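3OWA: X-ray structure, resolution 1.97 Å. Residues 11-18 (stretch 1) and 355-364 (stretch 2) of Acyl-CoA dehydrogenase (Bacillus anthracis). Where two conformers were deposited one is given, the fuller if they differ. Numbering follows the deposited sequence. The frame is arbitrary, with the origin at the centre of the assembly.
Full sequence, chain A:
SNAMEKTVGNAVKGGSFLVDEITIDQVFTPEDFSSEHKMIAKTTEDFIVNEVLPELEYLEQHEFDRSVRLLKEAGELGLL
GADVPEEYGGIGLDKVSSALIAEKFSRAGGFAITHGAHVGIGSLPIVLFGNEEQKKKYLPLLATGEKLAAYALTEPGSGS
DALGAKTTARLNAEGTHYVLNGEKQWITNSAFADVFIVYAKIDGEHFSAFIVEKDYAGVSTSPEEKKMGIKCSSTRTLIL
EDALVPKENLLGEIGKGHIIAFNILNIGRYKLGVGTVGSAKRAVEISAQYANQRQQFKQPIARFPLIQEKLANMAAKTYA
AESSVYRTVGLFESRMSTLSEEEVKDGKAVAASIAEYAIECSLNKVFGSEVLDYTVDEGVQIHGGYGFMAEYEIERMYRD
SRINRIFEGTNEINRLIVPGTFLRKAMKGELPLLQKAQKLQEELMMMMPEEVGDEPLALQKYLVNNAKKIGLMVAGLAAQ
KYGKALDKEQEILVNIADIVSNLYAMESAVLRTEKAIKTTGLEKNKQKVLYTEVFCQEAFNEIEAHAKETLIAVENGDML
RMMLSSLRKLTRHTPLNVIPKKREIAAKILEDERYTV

Stretch 1 11-18: AVKGGSFL
Stretch 2, residues 355-364: AEYAIECSLN

A loop can dock precisely on a helix start if side chains there meet its backbone polar groups, and residues 11-15, which run into a 3-10 segment at 16-18, illustrate the point. Three successive peptide units each give one hydrogen bond. Tyr357 OH (chi1 m) donates to Val12 O at 2.6 Å; Gly14 N donates to Glu356 OE2 at 2.6 Å and 168°; and Gly15 N to Glu360 OE1 at 2.9 Å and 174°. Glu356 (t, p) and Glu360 (m, p) both leave their CA sideways, their ends coming nearer the loop. A water donates to Glu360 OE1 (2.8 Å) and Lys13 O (3.1 Å) and weakly accepts from Phe17 N (3.4 Å).

A type II turn from Lys13 to Ser16 shapes the loop, closed by Ser16 N to Lys13 O (3.2 Å) and Ser16 OG to Lys13 O (2.8 Å). Gly15, at phi 82° and psi -3°, favours glycine. Gly14 CA lies 4.6 Å from CA of Tyr357, N-cap of the helix running from Ala358 past Asn364, and 3.4 Å from Glu356 O in a CA-H...O contact; an ideal CB would clash with that oxygen at 1.9 Å.

Farther out, the CA-to-CB bond of Phe17 (chi1 p, chi2 87°) points toward the helix; its CZ lies 3.8 Å from Leu363 CD1 and its CE2 4.4 Å from Ile359 CG2.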

# COMPACT_ATOMS: atom_id res chain seq x y z
N ALA A 11 -36.68 1.34 14.78
CA ALA A 11 -35.28 1.00 14.36
C ALA A 11 -34.26 2.03 14.88
O ALA A 11 -34.62 2.98 15.57
CB ALA A 11 -35.20 0.85 12.84
N VAL A 12 -32.98 1.79 14.56
CA VAL A 12 -31.84 2.59 15.03
C VAL A 12 -31.52 3.70 14.02
O VAL A 12 -31.47 3.44 12.82
CB VAL A 12 -30.61 1.66 15.24
CG1 VAL A 12 -29.29 2.41 15.29
CG2 VAL A 12 -30.81 0.80 16.48
N LYS A 13 -31.32 4.94 14.48
CA LYS A 13 -31.06 6.04 13.55
C LYS A 13 -29.64 6.02 13.00
O LYS A 13 -28.71 5.57 13.66
CB LYS A 13 -31.32 7.40 14.19
CG LYS A 13 -32.79 7.79 14.17
CD LYS A 13 -33.04 9.16 14.79
CE LYS A 13 -34.50 9.59 14.56
NZ LYS A 13 -34.93 10.72 15.44
N GLY A 14 -29.49 6.53 11.78
CA GLY A 14 -28.18 6.68 11.17
C GLY A 14 -27.30 7.61 11.98
O GLY A 14 -27.72 8.71 12.35
N GLY A 15 -26.08 7.15 12.27
CA GLY A 15 -25.11 7.94 13.01
C GLY A 15 -25.29 7.91 14.53
O GLY A 15 -24.48 8.48 15.25
N SER A 16 -26.32 7.23 15.01
CA SER A 16 -26.61 7.22 16.44
C SER A 16 -25.61 6.38 17.25
O SER A 16 -25.45 6.60 18.46
CB SER A 16 -28.06 6.83 16.74
OG SER A 16 -28.37 5.48 16.39
N PHE A 17 -24.92 5.45 16.58
CA PHE A 17 -23.87 4.67 17.25
C PHE A 17 -22.85 5.58 17.95
O PHE A 17 -22.20 5.17 18.90
CB PHE A 17 -23.14 3.75 16.26
CG PHE A 17 -22.33 4.48 15.21
CD1 PHE A 17 -21.01 4.86 15.46
CD2 PHE A 17 -22.89 4.79 13.96
CE1 PHE A 17 -20.27 5.55 14.49
CE2 PHE A 17 -22.14 5.46 12.99
CZ PHE A 17 -20.83 5.85 13.26
N LEU A 18 -22.71 6.82 17.49
CA LEU A 18 -21.73 7.72 18.04
C LEU A 18 -22.10 8.25 19.43
O LEU A 18 -21.23 8.72 20.19
CB LEU A 18 -21.53 8.90 17.08
CG LEU A 18 -20.59 10.01 17.58
CD1 LEU A 18 -19.21 9.46 17.95
CD2 LEU A 18 -20.46 11.16 16.56
N ALA A 355 -30.41 5.70 2.55
CA ALA A 355 -29.87 7.05 2.69
C ALA A 355 -29.77 7.43 4.18
O ALA A 355 -28.86 8.16 4.56
CB ALA A 355 -30.71 8.08 1.90
N GLU A 356 -30.67 6.88 5.00
CA GLU A 356 -30.65 7.08 6.47
C GLU A 356 -29.26 6.73 7.02
O GLU A 356 -28.75 7.39 7.94
CB GLU A 356 -31.71 6.19 7.13
CG GLU A 356 -31.63 6.09 8.64
CD GLU A 356 -31.96 7.41 9.34
OE1 GLU A 356 -32.64 8.26 8.73
OE2 GLU A 356 -31.54 7.61 10.50
N TYR A 357 -28.64 5.72 6.40
CA TYR A 357 -27.35 5.23 6.85
C TYR A 357 -26.18 5.64 5.95
O TYR A 357 -25.22 4.88 5.81
CB TYR A 357 -27.42 3.73 7.05
CG TYR A 357 -28.56 3.37 7.96
CD1 TYR A 357 -29.69 2.75 7.46
CD2 TYR A 357 -28.52 3.69 9.31
CE1 TYR A 357 -30.76 2.45 8.28
CE2 TYR A 357 -29.55 3.38 10.14
CZ TYR A 357 -30.68 2.77 9.63
OH TYR A 357 -31.72 2.47 10.47
N ALA A 358 -26.26 6.83 5.36
CA ALA A 358 -25.18 7.33 4.49
C ALA A 358 -23.84 7.34 5.21
O ALA A 358 -22.82 7.05 4.59
CB ALA A 358 -25.49 8.72 3.91
N ILE A 359 -23.83 7.66 6.51
CA ILE A 359 -22.57 7.68 7.27
C ILE A 359 -21.92 6.30 7.33
O ILE A 359 -20.76 6.14 6.97
CB ILE A 359 -22.73 8.26 8.68
CG1 ILE A 359 -23.00 9.76 8.60
CG2 ILE A 359 -21.46 8.00 9.50
CD1 ILE A 359 -23.51 10.38 9.93
N GLU A 360 -22.67 5.32 7.80
CA GLU A 360 -22.23 3.94 7.85
C GLU A 360 -21.76 3.43 6.47
O GLU A 360 -20.77 2.71 6.38
CB GLU A 360 -23.36 3.07 8.43
CG GLU A 360 -23.68 3.39 9.91
CD GLU A 360 -24.72 4.53 10.12
OE1 GLU A 360 -25.24 4.61 11.25
OE2 GLU A 360 -25.01 5.33 9.17
N CYS A 361 -22.45 3.81 5.39
CA CYS A 361 -22.05 3.39 4.02
C CYS A 361 -20.67 3.91 3.64
O CYS A 361 -19.84 3.17 3.09
CB CYS A 361 -23.08 3.87 2.97
SG CYS A 361 -24.69 3.01 3.08
N SER A 362 -20.43 5.19 3.91
CA SER A 362 -19.13 5.81 3.61
C SER A 362 -18.03 5.20 4.46
O SER A 362 -16.94 4.90 3.95
CB SER A 362 -19.19 7.33 3.84
OG SER A 362 -19.58 7.99 2.65
N LEU A 363 -18.30 4.98 5.74
CA LEU A 363 -17.33 4.27 6.60
C LEU A 363 -16.96 2.89 6.07
O LEU A 363 -15.80 2.53 6.11
CB LEU A 363 -17.80 4.15 8.06
CG LEU A 363 -18.20 5.44 8.80
CD1 LEU A 363 -18.74 5.09 10.19
CD2 LEU A 363 -17.06 6.48 8.85
N ASN A 364 -17.95 2.11 5.66
CA ASN A 364 -17.73 0.75 5.15
C ASN A 364 -16.87 0.81 3.91
O ASN A 364 -15.95 0.01 3.73
CB ASN A 364 -19.05 0.10 4.76
CG ASN A 364 -19.87 -0.38 5.96
OD1 ASN A 364 -19.40 -0.49 7.10
ND2 ASN A 364 -21.12 -0.69 5.68
O HOH W 1 -26.15 3.87 13.84